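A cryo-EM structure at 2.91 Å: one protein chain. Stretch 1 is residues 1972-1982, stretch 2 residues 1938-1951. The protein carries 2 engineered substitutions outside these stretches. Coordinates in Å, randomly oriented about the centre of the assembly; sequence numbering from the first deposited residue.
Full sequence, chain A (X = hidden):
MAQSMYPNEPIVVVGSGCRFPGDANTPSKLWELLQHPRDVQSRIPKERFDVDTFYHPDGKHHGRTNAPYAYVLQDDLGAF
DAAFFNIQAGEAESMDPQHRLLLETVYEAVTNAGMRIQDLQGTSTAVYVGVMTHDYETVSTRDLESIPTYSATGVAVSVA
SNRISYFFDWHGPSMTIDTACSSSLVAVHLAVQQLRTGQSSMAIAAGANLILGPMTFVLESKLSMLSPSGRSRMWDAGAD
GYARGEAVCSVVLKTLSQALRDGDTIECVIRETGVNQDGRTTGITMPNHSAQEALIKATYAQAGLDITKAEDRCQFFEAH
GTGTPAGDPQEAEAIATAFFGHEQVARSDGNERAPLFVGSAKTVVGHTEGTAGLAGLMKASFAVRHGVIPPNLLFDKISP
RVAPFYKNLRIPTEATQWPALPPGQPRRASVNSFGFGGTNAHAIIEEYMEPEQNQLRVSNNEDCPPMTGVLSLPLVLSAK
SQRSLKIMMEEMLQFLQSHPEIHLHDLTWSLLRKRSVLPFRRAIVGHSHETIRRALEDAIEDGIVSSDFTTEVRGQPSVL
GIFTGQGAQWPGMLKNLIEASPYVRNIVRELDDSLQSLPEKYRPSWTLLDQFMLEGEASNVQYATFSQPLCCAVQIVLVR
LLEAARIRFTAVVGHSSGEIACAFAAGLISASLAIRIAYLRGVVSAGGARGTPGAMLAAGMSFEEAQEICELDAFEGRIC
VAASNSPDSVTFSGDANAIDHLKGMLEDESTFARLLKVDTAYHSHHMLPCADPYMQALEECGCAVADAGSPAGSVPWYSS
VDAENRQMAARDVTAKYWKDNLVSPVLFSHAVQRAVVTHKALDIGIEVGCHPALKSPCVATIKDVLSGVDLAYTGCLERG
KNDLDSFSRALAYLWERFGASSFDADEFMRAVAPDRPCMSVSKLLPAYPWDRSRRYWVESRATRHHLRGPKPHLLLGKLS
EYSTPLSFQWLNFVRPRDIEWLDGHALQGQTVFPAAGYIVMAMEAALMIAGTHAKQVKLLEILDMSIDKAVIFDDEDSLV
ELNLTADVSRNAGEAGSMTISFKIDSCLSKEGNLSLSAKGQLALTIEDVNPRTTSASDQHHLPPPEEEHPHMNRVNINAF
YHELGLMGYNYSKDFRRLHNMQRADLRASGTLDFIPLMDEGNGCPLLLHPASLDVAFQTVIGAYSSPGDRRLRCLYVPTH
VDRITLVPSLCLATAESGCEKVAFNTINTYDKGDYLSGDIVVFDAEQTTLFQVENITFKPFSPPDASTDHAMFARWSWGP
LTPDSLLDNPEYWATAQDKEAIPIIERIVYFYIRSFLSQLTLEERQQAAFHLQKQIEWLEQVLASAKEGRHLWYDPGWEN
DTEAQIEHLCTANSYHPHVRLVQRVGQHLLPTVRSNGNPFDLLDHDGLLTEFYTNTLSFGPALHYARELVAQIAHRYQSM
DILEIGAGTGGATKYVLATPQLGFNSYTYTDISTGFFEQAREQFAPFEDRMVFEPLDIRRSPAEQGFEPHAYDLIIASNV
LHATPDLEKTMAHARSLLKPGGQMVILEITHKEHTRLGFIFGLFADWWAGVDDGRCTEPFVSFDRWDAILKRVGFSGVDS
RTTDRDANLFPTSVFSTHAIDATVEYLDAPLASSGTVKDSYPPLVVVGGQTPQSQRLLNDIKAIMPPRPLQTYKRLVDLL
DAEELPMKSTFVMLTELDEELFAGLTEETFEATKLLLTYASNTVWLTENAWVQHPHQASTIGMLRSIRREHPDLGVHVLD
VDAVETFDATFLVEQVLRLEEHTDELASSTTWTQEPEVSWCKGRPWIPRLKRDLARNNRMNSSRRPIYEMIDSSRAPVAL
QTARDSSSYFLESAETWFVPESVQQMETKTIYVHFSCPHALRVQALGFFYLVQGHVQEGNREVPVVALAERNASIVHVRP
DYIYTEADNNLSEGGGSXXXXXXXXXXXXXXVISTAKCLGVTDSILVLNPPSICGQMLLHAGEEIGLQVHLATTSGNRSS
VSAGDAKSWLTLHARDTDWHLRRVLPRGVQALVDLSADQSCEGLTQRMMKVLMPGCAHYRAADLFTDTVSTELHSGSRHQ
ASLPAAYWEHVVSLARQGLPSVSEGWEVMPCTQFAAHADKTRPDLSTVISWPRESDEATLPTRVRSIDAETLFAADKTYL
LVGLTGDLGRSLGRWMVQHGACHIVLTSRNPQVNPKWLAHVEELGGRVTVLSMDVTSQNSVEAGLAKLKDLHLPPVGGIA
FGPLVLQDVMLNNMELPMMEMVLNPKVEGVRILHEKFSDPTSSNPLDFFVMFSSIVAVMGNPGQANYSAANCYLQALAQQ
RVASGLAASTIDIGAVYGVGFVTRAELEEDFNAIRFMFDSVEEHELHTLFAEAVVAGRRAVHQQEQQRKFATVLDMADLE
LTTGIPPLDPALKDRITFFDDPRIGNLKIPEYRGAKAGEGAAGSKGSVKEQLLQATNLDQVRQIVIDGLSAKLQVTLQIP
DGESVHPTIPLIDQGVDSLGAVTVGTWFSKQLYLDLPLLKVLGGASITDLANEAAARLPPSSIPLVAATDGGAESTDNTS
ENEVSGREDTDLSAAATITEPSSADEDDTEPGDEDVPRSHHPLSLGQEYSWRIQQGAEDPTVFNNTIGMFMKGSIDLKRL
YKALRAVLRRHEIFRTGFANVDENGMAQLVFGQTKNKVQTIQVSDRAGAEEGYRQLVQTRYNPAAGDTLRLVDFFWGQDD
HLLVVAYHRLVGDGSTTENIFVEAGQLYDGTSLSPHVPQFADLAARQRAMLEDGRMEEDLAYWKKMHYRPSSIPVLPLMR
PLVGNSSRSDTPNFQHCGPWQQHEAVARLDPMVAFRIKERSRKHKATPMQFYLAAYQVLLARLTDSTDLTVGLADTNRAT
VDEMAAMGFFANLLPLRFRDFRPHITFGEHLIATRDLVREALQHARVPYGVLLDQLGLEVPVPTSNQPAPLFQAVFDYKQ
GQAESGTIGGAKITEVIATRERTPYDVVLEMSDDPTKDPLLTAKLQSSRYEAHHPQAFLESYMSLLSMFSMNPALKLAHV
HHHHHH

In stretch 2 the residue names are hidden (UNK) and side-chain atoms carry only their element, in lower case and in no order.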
ATOM      1  N   SER A1972       6.088  14.202 -44.361  1.00124.80           N
ATOM      2  CA  SER A1972       5.527  15.044 -45.414  1.00124.80           C
ATOM      3  C   SER A1972       5.982  14.567 -46.788  1.00124.80           C
ATOM      4  O   SER A1972       5.171  14.404 -47.709  1.00124.80           O
ATOM      5  CB  SER A1972       5.935  16.499 -45.185  1.00124.80           C
ATOM      6  OG  SER A1972       7.345  16.636 -45.188  1.00124.80           O
ATOM      7  N   ILE A1973       7.285  14.328 -46.936  1.00126.37           N
ATOM      8  CA  ILE A1973       7.782  13.694 -48.152  1.00126.37           C
ATOM      9  C   ILE A1973       7.082  12.360 -48.352  1.00126.37           C
ATOM     10  O   ILE A1973       6.658  12.019 -49.463  1.00126.37           O
ATOM     11  CB  ILE A1973       9.311  13.519 -48.086  1.00126.37           C
ATOM     12  CG1 ILE A1973      10.005  14.845 -47.765  1.00126.37           C
ATOM     13  CG2 ILE A1973       9.836  12.972 -49.405  1.00126.37           C
ATOM     14  CD1 ILE A1973      11.489  14.699 -47.523  1.00126.37           C
ATOM     15  N   CYS A1974       6.948  11.587 -47.273  1.00124.41           N
ATOM     16  CA  CYS A1974       6.271  10.303 -47.365  1.00124.41           C
ATOM     17  C   CYS A1974       4.813  10.481 -47.758  1.00124.41           C
ATOM     18  O   CYS A1974       4.276   9.684 -48.528  1.00124.41           O
ATOM     19  CB  CYS A1974       6.383   9.547 -46.043  1.00124.41           C
ATOM     20  SG  CYS A1974       5.826   7.830 -46.127  1.00124.41           S
ATOM     21  N   GLY A1975       4.153  11.518 -47.244  1.00122.73           N
ATOM     22  CA  GLY A1975       2.773  11.756 -47.635  1.00122.73           C
ATOM     23  C   GLY A1975       2.634  12.042 -49.118  1.00122.73           C
ATOM     24  O   GLY A1975       1.796  11.451 -49.807  1.00122.73           O
ATOM     25  N   GLN A1976       3.471  12.946 -49.634  1.00124.17           N
ATOM     26  CA  GLN A1976       3.404  13.275 -51.055  1.00124.17           C
ATOM     27  C   GLN A1976       3.702  12.053 -51.914  1.00124.17           C
ATOM     28  O   GLN A1976       3.002  11.785 -52.901  1.00124.17           O
ATOM     29  CB  GLN A1976       4.380  14.406 -51.378  1.00124.17           C
ATOM     30  CG  GLN A1976       4.475  14.741 -52.859  1.00124.17           C
ATOM     31  CD  GLN A1976       5.387  15.919 -53.131  1.00124.17           C
ATOM     32  OE1 GLN A1976       5.859  16.581 -52.206  1.00124.17           O
ATOM     33  NE2 GLN A1976       5.641  16.189 -54.405  1.00124.17           N
ATOM     34  N   MET A1977       4.734  11.293 -51.550  1.00126.26           N
ATOM     35  CA  MET A1977       5.113  10.142 -52.357  1.00126.26           C
ATOM     36  C   MET A1977       4.092   9.018 -52.243  1.00126.26           C
ATOM     37  O   MET A1977       3.878   8.279 -53.208  1.00126.26           O
ATOM     38  CB  MET A1977       6.502   9.665 -51.950  1.00126.26           C
ATOM     39  CG  MET A1977       7.590  10.715 -52.146  1.00126.26           C
ATOM     40  SD  MET A1977       7.687  11.345 -53.833  1.00126.26           S
ATOM     41  CE  MET A1977       9.222  12.263 -53.758  1.00126.26           C
ATOM     42  N   LEU A1978       3.445   8.876 -51.085  1.00122.02           N
ATOM     43  CA  LEU A1978       2.358   7.916 -50.950  1.00122.02           C
ATOM     44  C   LEU A1978       1.182   8.298 -51.832  1.00122.02           C
ATOM     45  O   LEU A1978       0.557   7.431 -52.451  1.00122.02           O
ATOM     46  CB  LEU A1978       1.918   7.830 -49.489  1.00122.02           C
ATOM     47  CG  LEU A1978       2.852   7.069 -48.549  1.00122.02           C
ATOM     48  CD1 LEU A1978       2.601   7.474 -47.110  1.00122.02           C
ATOM     49  CD2 LEU A1978       2.661   5.574 -48.720  1.00122.02           C
ATOM     50  N   LEU A1979       0.857   9.590 -51.896  1.00121.67           N
ATOM     51  CA  LEU A1979      -0.195  10.027 -52.807  1.00121.67           C
ATOM     52  C   LEU A1979       0.175   9.716 -54.251  1.00121.67           C
ATOM     53  O   LEU A1979      -0.659   9.232 -55.026  1.00121.67           O
ATOM     54  CB  LEU A1979      -0.458  11.521 -52.631  1.00121.67           C
ATOM     55  CG  LEU A1979      -1.143  11.918 -51.323  1.00121.67           C
ATOM     56  CD1 LEU A1979      -1.175  13.429 -51.170  1.00121.67           C
ATOM     57  CD2 LEU A1979      -2.551  11.344 -51.256  1.00121.67           C
ATOM     58  N   HIS A1980       1.429   9.979 -54.627  1.00125.10           N
ATOM     59  CA  HIS A1980       1.867   9.668 -55.985  1.00125.10           C
ATOM     60  C   HIS A1980       1.756   8.175 -56.272  1.00125.10           C
ATOM     61  O   HIS A1980       1.288   7.770 -57.344  1.00125.10           O
ATOM     62  CB  HIS A1980       3.305  10.143 -56.191  1.00125.10           C
ATOM     63  CG  HIS A1980       3.448  11.631 -56.238  1.00125.10           C
ATOM     64  ND1 HIS A1980       2.424  12.465 -56.628  1.00125.10           N
ATOM     65  CD2 HIS A1980       4.497  12.436 -55.942  1.00125.10           C
ATOM     66  CE1 HIS A1980       2.835  13.719 -56.573  1.00125.10           C
ATOM     67  NE2 HIS A1980       4.089  13.729 -56.160  1.00125.10           N
ATOM     68  N   ALA A1981       2.191   7.339 -55.326  1.00125.68           N
ATOM     69  CA  ALA A1981       2.140   5.896 -55.527  1.00125.68           C
ATOM     70  C   ALA A1981       0.704   5.405 -55.627  1.00125.68           C
ATOM     71  O   ALA A1981       0.393   4.531 -56.442  1.00125.68           O
ATOM     72  CB  ALA A1981       2.872   5.183 -54.392  1.00125.68           C
ATOM     73  N   GLY A1982      -0.186   5.945 -54.793  1.00124.92           N
ATOM     74  CA  GLY A1982      -1.588   5.574 -54.885  1.00124.92           C
ATOM     75  C   GLY A1982      -2.196   5.969 -56.215  1.00124.92           C
ATOM     76  O   GLY A1982      -2.971   5.213 -56.805  1.00124.92           O
ATOM     77  N   UNK A1938      17.125  10.039 -49.116  1.00126.26           N
ATOM     78  CA  UNK A1938      15.874  10.274 -48.402  1.00126.26           C
ATOM     79  C   UNK A1938      14.676   9.969 -49.289  1.00126.26           C
ATOM     80  O   UNK A1938      13.728   9.298 -48.866  1.00126.26           O
ATOM     81  c   UNK A1938      16.663  13.588 -46.474  1.00126.26           C
ATOM     82  c   UNK A1938      16.810  12.116 -46.822  1.00126.26           C
ATOM     83  c   UNK A1938      15.815  11.720 -47.911  1.00126.26           C
ATOM     84  c   UNK A1938      16.612  11.251 -45.594  1.00126.26           C
ATOM     85  N   UNK A1939      14.699  10.463 -50.528  1.00129.56           N
ATOM     86  CA  UNK A1939      13.569  10.240 -51.421  1.00129.56           C
ATOM     87  C   UNK A1939      13.414   8.762 -51.750  1.00129.56           C
ATOM     88  O   UNK A1939      12.294   8.239 -51.768  1.00129.56           O
ATOM     89  c   UNK A1939      13.733  11.060 -52.701  1.00129.56           C
ATOM     90  c   UNK A1939      12.066  14.402 -51.953  1.00129.56           C
ATOM     91  s   UNK A1939      13.137  13.255 -51.091  1.00129.56           S
ATOM     92  c   UNK A1939      14.046  12.531 -52.469  1.00129.56           C
ATOM     93  N   UNK A1940      14.522   8.068 -52.013  1.00127.00           N
ATOM     94  CA  UNK A1940      14.427   6.654 -52.358  1.00127.00           C
ATOM     95  C   UNK A1940      13.941   5.848 -51.160  1.00127.00           C
ATOM     96  O   UNK A1940      13.192   4.880 -51.314  1.00127.00           O
ATOM     97  c   UNK A1940      15.663   4.659 -53.238  1.00127.00           C
ATOM     98  c   UNK A1940      16.197   6.917 -54.119  1.00127.00           C
ATOM     99  c   UNK A1940      15.774   6.132 -52.890  1.00127.00           C
ATOM    100  N   UNK A1941      14.351   6.233 -49.951  1.00125.07           N
ATOM    101  CA  UNK A1941      13.837   5.588 -48.748  1.00125.07           C
ATOM    102  C   UNK A1941      12.334   5.801 -48.622  1.00125.07           C
ATOM    103  O   UNK A1941      11.571   4.863 -48.349  1.00125.07           O
ATOM    104  c   UNK A1941      14.041   5.523 -46.237  1.00125.07           C
ATOM    105  c   UNK A1941      14.558   6.151 -47.522  1.00125.07           C
ATOM    106  o   UNK A1941      15.966   5.914 -47.639  1.00125.07           O
ATOM    107  N   UNK A1942      11.897   7.046 -48.812  1.00126.01           N
ATOM    108  CA  UNK A1942      10.479   7.360 -48.724  1.00126.01           C
ATOM    109  C   UNK A1942       9.694   6.521 -49.719  1.00126.01           C
ATOM    110  O   UNK A1942       8.627   5.983 -49.399  1.00126.01           O
ATOM    111  c   UNK A1942       8.821   9.129 -49.328  1.00126.01           C
ATOM    112  c   UNK A1942      10.651   9.654 -47.719  1.00126.01           C
ATOM    113  c   UNK A1942      10.259   8.865 -48.957  1.00126.01           C
ATOM    114  N   UNK A1943      10.212   6.392 -50.939  1.00126.87           N
ATOM    115  CA  UNK A1943       9.488   5.642 -51.954  1.00126.87           C
ATOM    116  C   UNK A1943       9.556   4.143 -51.717  1.00126.87           C
ATOM    117  O   UNK A1943       8.618   3.431 -52.075  1.00126.87           O
ATOM    118  c   UNK A1943       7.895   7.118 -54.086  1.00126.87           C
ATOM    119  c   UNK A1943       9.414   7.210 -54.017  1.00126.87           C
ATOM    120  c   UNK A1943       9.838   8.477 -53.304  1.00126.87           C
ATOM    121  c   UNK A1943      10.014   5.974 -53.348  1.00126.87           C
ATOM    122  N   UNK A1944      10.633   3.644 -51.114  1.00122.74           N
ATOM    123  CA  UNK A1944      10.649   2.244 -50.711  1.00122.74           C
ATOM    124  C   UNK A1944       9.534   1.974 -49.714  1.00122.74           C
ATOM    125  O   UNK A1944       8.775   1.006 -49.854  1.00122.74           O
ATOM    126  c   UNK A1944      12.009   1.884 -50.114  1.00122.74           C
ATOM    127  N   UNK A1945       9.397   2.849 -48.715  1.00121.30           N
ATOM    128  CA  UNK A1945       8.323   2.682 -47.740  1.00121.30           C
ATOM    129  C   UNK A1945       6.956   2.777 -48.407  1.00121.30           C
ATOM    130  O   UNK A1945       6.058   1.971 -48.126  1.00121.30           O
ATOM    131  c   UNK A1945       8.450   3.730 -46.635  1.00121.30           C
ATOM    132  N   UNK A1946       6.779   3.755 -49.297  1.00122.96           N
ATOM    133  CA  UNK A1946       5.487   3.943 -49.945  1.00122.96           C
ATOM    134  C   UNK A1946       5.128   2.755 -50.828  1.00122.96           C
ATOM    135  O   UNK A1946       3.982   2.291 -50.819  1.00122.96           O
ATOM    136  c   UNK A1946       5.498   5.233 -50.765  1.00122.96           C
ATOM    137  N   UNK A1947       6.092   2.251 -51.599  1.00124.12           N
ATOM    138  CA  UNK A1947       5.830   1.111 -52.468  1.00124.12           C
ATOM    139  C   UNK A1947       5.545  -0.129 -51.637  1.00124.12           C
ATOM    140  O   UNK A1947       4.705  -0.954 -52.005  1.00124.12           O
ATOM    141  c   UNK A1947       6.822  -0.399 -54.210  1.00124.12           C
ATOM    142  c   UNK A1947       7.010   0.892 -53.431  1.00124.12           C
ATOM    143  c   UNK A1947       7.138   2.070 -54.381  1.00124.12           C
ATOM    144  N   UNK A1948       6.233  -0.283 -50.505  1.00123.50           N
ATOM    145  CA  UNK A1948       5.912  -1.379 -49.600  1.00123.50           C
ATOM    146  C   UNK A1948       4.466  -1.281 -49.136  1.00123.50           C
ATOM    147  O   UNK A1948       3.722  -2.270 -49.156  1.00123.50           O
ATOM    148  c   UNK A1948       6.938  -3.833 -47.927  1.00123.50           C
ATOM    149  c   UNK A1948       5.479  -2.363 -46.519  1.00123.50           C
ATOM    150  c   UNK A1948       6.868  -1.356 -48.407  1.00123.50           C
ATOM    151  c   UNK A1948       6.772  -2.444 -47.328  1.00123.50           C
ATOM    152  N   UNK A1949       4.049  -0.085 -48.716  1.00121.54           N
ATOM    153  CA  UNK A1949       2.681   0.090 -48.241  1.00121.54           C
ATOM    154  C   UNK A1949       1.677  -0.227 -49.339  1.00121.54           C
ATOM    155  O   UNK A1949       0.660  -0.886 -49.093  1.00121.54           O
ATOM    156  c   UNK A1949       2.484   1.516 -47.729  1.00121.54           C
ATOM    157  N   UNK A1950       1.947   0.234 -50.561  1.00123.43           N
ATOM    158  CA  UNK A1950       1.020  -0.000 -51.664  1.00123.43           C
ATOM    159  C   UNK A1950       0.989  -1.466 -52.078  1.00123.43           C
ATOM    160  O   UNK A1950      -0.060  -1.966 -52.495  1.00123.43           O
ATOM    161  o   UNK A1950      -0.084   3.870 -51.476  1.00123.43           O
ATOM    162  c   UNK A1950       0.002   2.872 -52.222  1.00123.43           C
ATOM    163  c   UNK A1950       1.378   2.363 -52.584  1.00123.43           C
ATOM    164  c   UNK A1950       1.398   0.870 -52.863  1.00123.43           C
ATOM    165  o   UNK A1950      -0.994   2.276 -52.678  1.00123.43           O
ATOM    166  N   UNK A1951       2.118  -2.168 -51.968  1.00125.16           N
ATOM    167  CA  UNK A1951       2.217  -3.518 -52.510  1.00125.16           C
ATOM    168  C   UNK A1951       1.708  -4.559 -51.521  1.00125.16           C
ATOM    169  O   UNK A1951       0.912  -5.431 -51.886  1.00125.16           O
ATOM    170  o   UNK A1951       4.140  -2.813 -53.803  1.00125.16           O
ATOM    171  c   UNK A1951       3.778  -5.186 -53.559  1.00125.16           C
ATOM    172  c   UNK A1951       3.667  -3.818 -52.897  1.00125.16           C
TER

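Position 1938 carries four carbons, forked at the second, and makes no close contact with stretch 1. A fork one carbon beyond CB identifies leucine, L1938. At 1939 an unbranched chain runs through two carbons, a sulfur and a terminal carbon, which lies 3.7 Å from I1973 CG2 and 4.0 Å from M1977 CE; a thioether of this length is methionine, M1939, and its terminal carbon is CE. Position 1940 has three carbons, CB bearing two others, and is out of reach of stretch 1: V1940. At 1941 CB bears one oxygen and one carbon, also out of reach, which gives threonine, T1941.

At position 1942 the CA-to-CB bond is directed toward stretch 1, and CB again bears two carbons. One branch carbon lies 3.4 Å from C1974 CA and 3.5 Å from M1977 CG; the other lies 3.8 Å from I1973 CG2. The residue is valine, V1942. At 1943 four carbons fork at the second, and one tip reaches to 3.4 Å from M1977 CG. This is leucine, L1943, whose CB points sideways while its end comes nearer.

Positions 1944 and 1945 each have a lone CB, hence A1944, out of reach, and A1945, directed toward stretch 1 but without close contact. The single carbon at 1946 is different: CB sits 3.5 Å from L1978 CD2, and the residue is A1946. Three carbons branching at CB define 1947, which points away, as V1947. Four carbons forked at the second, out of reach, make 1948 leucine, L1948. The lone CB at 1949 lies 4.2 Å from L1978 CD2, giving A1949.

At 1950 three carbons end in two oxygens, a carboxylate. The middle carbon approaches A1981 CB at 3.7 Å, and one oxygen lies 3.7 Å from L1978 O and 3.9 Å from G1982 N. An amide would show a nitrogen, so this is glutamate, E1950. At 1951 an oxygen and a carbon on CB make threonine, T1951; its OG1 donates a hydrogen bond to V1947 O (2.6 Å).

The two helices run 47° apart in direction and approach to 9.0 Å between axes. The small A1946 side chain accompanies a 5.2 Å separation between its CA and L1978 CA, while V1942 packs against the backbone of C1974. I1973, M1977, M1939 and L1943 pack around V1942, and L1978 and A1981 continue the apolar contact at A1946. No hydrogen bond crosses between the stretches, even at the E1950 carboxylate; the 581 Å² contact is packing of side chains against each other and against backbone.

Stretch 2, residues 1938-1951: LMVTVLAAAVLAET
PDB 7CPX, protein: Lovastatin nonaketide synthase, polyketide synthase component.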